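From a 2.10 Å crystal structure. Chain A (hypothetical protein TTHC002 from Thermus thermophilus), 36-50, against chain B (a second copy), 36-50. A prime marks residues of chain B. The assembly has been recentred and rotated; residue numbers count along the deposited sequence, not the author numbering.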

# COMPACT_ATOMS: atom_id res chain seq x y z
N LEU A 36 -7.90 -1.69 -4.53
CA LEU A 36 -7.95 -0.29 -4.94
C LEU A 36 -7.99 0.59 -3.68
O LEU A 36 -8.98 0.59 -2.96
N LEU A 37 -6.93 1.35 -3.43
CA LEU A 37 -6.89 2.18 -2.23
C LEU A 37 -6.88 3.72 -2.41
O LEU A 37 -5.83 4.33 -2.67
N PRO A 38 -8.05 4.36 -2.26
CA PRO A 38 -8.14 5.82 -2.40
C PRO A 38 -7.55 6.46 -1.13
O PRO A 38 -8.27 6.62 -0.14
N LEU A 39 -6.26 6.81 -1.16
CA LEU A 39 -5.60 7.43 -0.00
C LEU A 39 -6.26 8.71 0.51
O LEU A 39 -6.03 9.12 1.64
N ASP A 40 -7.10 9.34 -0.31
CA ASP A 40 -7.77 10.57 0.06
C ASP A 40 -9.28 10.39 0.35
O ASP A 40 -9.97 11.36 0.66
N GLU A 41 -9.78 9.16 0.25
CA GLU A 41 -11.20 8.87 0.51
C GLU A 41 -11.26 7.76 1.58
O GLU A 41 -11.45 6.58 1.26
N PRO A 42 -11.11 8.14 2.88
CA PRO A 42 -11.14 7.21 4.02
C PRO A 42 -12.29 6.24 4.03
O PRO A 42 -12.08 5.03 4.21
N GLU A 43 -13.50 6.76 3.85
CA GLU A 43 -14.70 5.91 3.85
C GLU A 43 -14.58 4.76 2.86
O GLU A 43 -14.96 3.63 3.17
N VAL A 44 -14.04 5.06 1.67
CA VAL A 44 -13.88 4.07 0.61
C VAL A 44 -12.61 3.18 0.72
O VAL A 44 -12.65 1.98 0.44
N ALA A 45 -11.49 3.78 1.13
CA ALA A 45 -10.24 3.03 1.26
C ALA A 45 -10.34 1.96 2.34
O ALA A 45 -9.83 0.85 2.20
N ALA A 46 -11.00 2.30 3.44
CA ALA A 46 -11.18 1.38 4.56
C ALA A 46 -11.98 0.15 4.15
O ALA A 46 -11.63 -0.96 4.54
N GLN A 47 -13.05 0.34 3.38
CA GLN A 47 -13.83 -0.82 2.95
C GLN A 47 -13.02 -1.69 2.00
O GLN A 47 -13.10 -2.91 2.06
N ALA A 48 -12.24 -1.06 1.13
CA ALA A 48 -11.40 -1.80 0.19
C ALA A 48 -10.45 -2.72 0.94
O ALA A 48 -10.21 -3.85 0.52
N LEU A 49 -9.90 -2.23 2.06
CA LEU A 49 -8.97 -3.00 2.89
C LEU A 49 -9.70 -4.16 3.59
O LEU A 49 -9.18 -5.27 3.71
N ALA A 50 -10.91 -3.89 4.07
CA ALA A 50 -11.70 -4.91 4.74
C ALA A 50 -11.85 -6.07 3.77
O ALA A 50 -11.61 -7.22 4.12
N LEU B 36 4.88 4.71 5.41
CA LEU B 36 3.74 4.62 6.31
C LEU B 36 2.50 5.24 5.70
O LEU B 36 2.46 6.43 5.50
N LEU B 37 1.47 4.45 5.42
CA LEU B 37 0.26 5.01 4.83
C LEU B 37 -1.00 4.91 5.69
O LEU B 37 -1.68 3.89 5.70
N PRO B 38 -1.31 5.98 6.43
CA PRO B 38 -2.52 5.96 7.27
C PRO B 38 -3.74 6.01 6.33
O PRO B 38 -4.14 7.11 5.88
N LEU B 39 -4.33 4.85 6.02
CA LEU B 39 -5.49 4.79 5.12
C LEU B 39 -6.69 5.63 5.52
O LEU B 39 -7.53 5.91 4.68
N ASP B 40 -6.79 6.02 6.79
CA ASP B 40 -7.91 6.85 7.19
C ASP B 40 -7.51 8.27 7.60
O ASP B 40 -8.28 8.99 8.22
N GLU B 41 -6.29 8.67 7.22
CA GLU B 41 -5.78 10.02 7.50
C GLU B 41 -5.19 10.55 6.20
O GLU B 41 -3.98 10.57 6.01
N PRO B 42 -6.07 10.99 5.27
CA PRO B 42 -5.71 11.52 3.95
C PRO B 42 -4.62 12.55 3.91
O PRO B 42 -3.69 12.45 3.11
N GLU B 43 -4.73 13.56 4.76
CA GLU B 43 -3.73 14.62 4.80
C GLU B 43 -2.33 14.05 5.11
O GLU B 43 -1.32 14.53 4.57
N VAL B 44 -2.28 13.01 5.94
CA VAL B 44 -1.03 12.36 6.33
C VAL B 44 -0.52 11.33 5.32
O VAL B 44 0.67 11.27 5.01
N ALA B 45 -1.43 10.50 4.82
CA ALA B 45 -1.08 9.45 3.87
C ALA B 45 -0.56 10.03 2.55
O ALA B 45 0.36 9.50 1.94
N ALA B 46 -1.16 11.13 2.11
CA ALA B 46 -0.77 11.77 0.87
C ALA B 46 0.65 12.32 0.96
O ALA B 46 1.41 12.25 -0.01
N GLN B 47 1.01 12.86 2.12
CA GLN B 47 2.35 13.40 2.32
C GLN B 47 3.37 12.26 2.23
O GLN B 47 4.41 12.39 1.58
N ALA B 48 3.06 11.16 2.91
CA ALA B 48 3.93 10.00 2.92
C ALA B 48 4.20 9.44 1.52
O ALA B 48 5.31 9.01 1.23
N LEU B 49 3.19 9.43 0.64
CA LEU B 49 3.40 8.92 -0.72
C LEU B 49 4.22 9.92 -1.53
O LEU B 49 5.00 9.54 -2.40
N ALA B 50 4.04 11.21 -1.24
CA ALA B 50 4.79 12.25 -1.92
C ALA B 50 6.28 11.99 -1.70
O ALA B 50 7.07 11.94 -2.64

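The two stretches come from copies of one protein and meet about a near-twofold arrangement, with Asp40 lying over Pro42′ and Pro42 over Asp40′, each CA pair 4.5 Å apart. No hydrogen bond crosses between them; the 547 Å² they bury is held mainly by apolar packing around two leucines.

Chain B enters as a strand. Leu36′ is buried but lies out of reach of chain A, so it adds nothing to this contact. Leu37′ points toward chain A in the mt rotamer, and its CD1 lies 4.3 Å from CD2 of Leu39. A branched aliphatic chain suits this place, since it can support the neighbouring leucine without leaving a polar group unpaired. Pro38′ points away and makes no contact; it opens the type I turn that ends at Glu41′, closed by the bond from Glu41′ N to Pro38′ O at 3.0 Å.

Leu39′ is the centre of the chain B surface. Its CA-to-CB bond runs sideways, yet the mt side chain brings its end nearer to chain A, and 133 Å² of the residue is covered. CD1 meets CD2 of Leu37 at 3.9 Å and CD2 of Leu49 at 3.8 Å, while CD2 approaches CD1 of Leu39 to 3.2 Å, a very tight apolar contact. Leu39 itself has chi1 near -92° and chi2 near 1°, both between wells, so the two equivalent leucines do not adopt the same conformation where they meet. The backbone of Leu39′ also contributes: its O lies 4.0 Å from CB of Ala45.

Asp40′ sets its backbone against chain A, its CA 4.0 Å from CB of Pro42. Its CA-to-CB bond runs sideways, and its p rotamer leads the carboxylate away from the contact; OD2 finds a hydrogen bond elsewhere in the structure, so the charge need not be buried among the leucines. Glu41′ points away and occupies the N-cap position, and its backbone O accepts a bond from Ala45′ N at 2.8 Å.

Pro42′ begins the helix, a favourable place for a residue without an amide hydrogen, because the first turn has no preceding helical carbonyl to bond. Its CA-to-CB bond points toward chain A, and the ring is C-gamma endo: CB lies 3.7 Å from CA of Asp40, and its CA makes a CA-H...O contact of 3.3 Å with O of Leu39, the nearest approach to a polar interaction across the contact.

Farther along the helix, Glu43′ is exposed and Val44′ is out of reach, whereas Ala45′ points toward chain A and places CB 4.1 Å from CG of Leu39. Its small methyl group lets the leucine lie close to the helix. Ala46′ points sideways and Gln47′ and Ala48′ do not reach across. One helical turn beyond Ala45′, Leu49′ again points toward chain A; in the tp rotamer its CD2 comes 4.1 Å from CD2 of Leu39. Leu37′, Ala45′ and Leu49′ thus all pack against Leu39, and Ala50′ lies beyond the contact.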

# COMPACT_ATOMS: atom_id res chain seq x y z
CB LEU A 36 -9.20 -0.10 -5.79
CG LEU A 36 -9.36 1.06 -6.76
CD1 LEU A 36 -8.98 2.35 -6.07
CD2 LEU A 36 -8.51 0.80 -8.00
CB LEU A 37 -5.68 1.78 -1.36
CG LEU A 37 -5.66 0.39 -0.73
CD1 LEU A 37 -4.36 0.18 0.03
CD2 LEU A 37 -6.85 0.26 0.20
CB PRO A 38 -9.64 6.07 -2.50
CG PRO A 38 -10.25 4.72 -2.78
CD PRO A 38 -9.38 3.79 -2.01
CB LEU A 39 -4.13 7.71 -0.31
CG LEU A 39 -3.04 6.68 0.01
CD1 LEU A 39 -3.65 5.40 0.63
CD2 LEU A 39 -2.27 6.37 -1.25
CB ASP A 40 -7.57 11.60 -1.06
CG ASP A 40 -7.99 11.07 -2.42
OD1 ASP A 40 -7.37 10.11 -2.92
OD2 ASP A 40 -8.95 11.62 -3.01
CB GLU A 41 -11.89 8.40 -0.79
CG GLU A 41 -11.09 8.71 -2.06
CD GLU A 41 -11.87 8.55 -3.37
OE1 GLU A 41 -12.65 7.58 -3.51
OE2 GLU A 41 -11.67 9.39 -4.27
CB PRO A 42 -11.16 8.14 5.23
CG PRO A 42 -11.82 9.38 4.70
CD PRO A 42 -11.14 9.53 3.36
CB GLU A 43 -15.94 6.75 3.52
CG GLU A 43 -17.27 5.98 3.54
CD GLU A 43 -17.84 5.78 4.95
OE1 GLU A 43 -18.78 4.97 5.10
OE2 GLU A 43 -17.35 6.45 5.90
CB VAL A 44 -13.88 4.78 -0.76
CG1 VAL A 44 -13.85 3.75 -1.89
CG2 VAL A 44 -15.11 5.67 -0.88
CB ALA A 45 -9.09 3.99 1.57
CB ALA A 46 -11.85 2.10 5.73
CB GLN A 47 -15.13 -0.39 2.25
CG GLN A 47 -16.22 0.12 3.19
CD GLN A 47 -16.83 -0.96 4.08
OE1 GLN A 47 -16.17 -1.49 4.99
NE2 GLN A 47 -18.10 -1.29 3.83
CB ALA A 48 -10.61 -0.84 -0.67
CB LEU A 49 -8.30 -2.08 3.93
CG LEU A 49 -7.38 -2.70 5.00
CD1 LEU A 49 -6.17 -3.40 4.33
CD2 LEU A 49 -6.94 -1.60 5.98
CB ALA A 50 -13.04 -4.34 5.11
CB LEU B 36 4.03 5.36 7.62
CG LEU B 36 4.60 4.72 8.88
CD1 LEU B 36 3.71 5.13 10.05
CD2 LEU B 36 4.66 3.21 8.75
CB LEU B 37 -0.04 4.38 3.47
CG LEU B 37 0.99 4.59 2.38
CD1 LEU B 37 0.45 3.99 1.10
CD2 LEU B 37 1.30 6.05 2.20
CB PRO B 38 -2.39 7.25 8.09
CG PRO B 38 -0.91 7.46 8.15
CD PRO B 38 -0.46 7.14 6.76
CB LEU B 39 -5.94 3.35 4.90
CG LEU B 39 -4.96 2.49 4.11
CD1 LEU B 39 -5.65 1.19 3.76
CD2 LEU B 39 -4.49 3.22 2.84
CB ASP B 40 -8.74 6.20 8.30
CG ASP B 40 -7.98 5.98 9.59
OD1 ASP B 40 -7.04 6.75 9.90
OD2 ASP B 40 -8.34 5.04 10.33
CB GLU B 41 -4.75 9.97 8.63
CG GLU B 41 -5.42 9.44 9.89
CD GLU B 41 -4.62 9.59 11.17
OE1 GLU B 41 -4.17 10.72 11.47
OE2 GLU B 41 -4.48 8.56 11.88
CB PRO B 42 -7.04 12.06 3.42
CG PRO B 42 -7.78 12.44 4.67
CD PRO B 42 -7.49 11.26 5.56
CB GLU B 43 -4.16 15.69 5.82
CG GLU B 43 -4.90 16.94 5.24
CD GLU B 43 -6.30 16.67 4.62
OE1 GLU B 43 -6.39 15.90 3.65
OE2 GLU B 43 -7.30 17.26 5.11
CB VAL B 44 -1.19 11.64 7.69
CG1 VAL B 44 0.16 11.24 8.23
CG2 VAL B 44 -1.94 12.53 8.66
CB ALA B 45 -2.28 8.57 3.61
CB ALA B 46 -1.76 12.88 0.54
CB GLN B 47 2.47 14.08 3.69
CG GLN B 47 1.40 15.12 3.98
CD GLN B 47 1.27 16.19 2.89
OE1 GLN B 47 0.71 15.94 1.82
NE2 GLN B 47 1.79 17.39 3.17
CB ALA B 48 3.35 8.92 3.80
CB LEU B 49 2.07 8.61 -1.44
CG LEU B 49 2.19 7.83 -2.78
CD1 LEU B 49 2.71 6.42 -2.52
CD2 LEU B 49 0.84 7.75 -3.50
CB ALA B 50 4.43 13.61 -1.36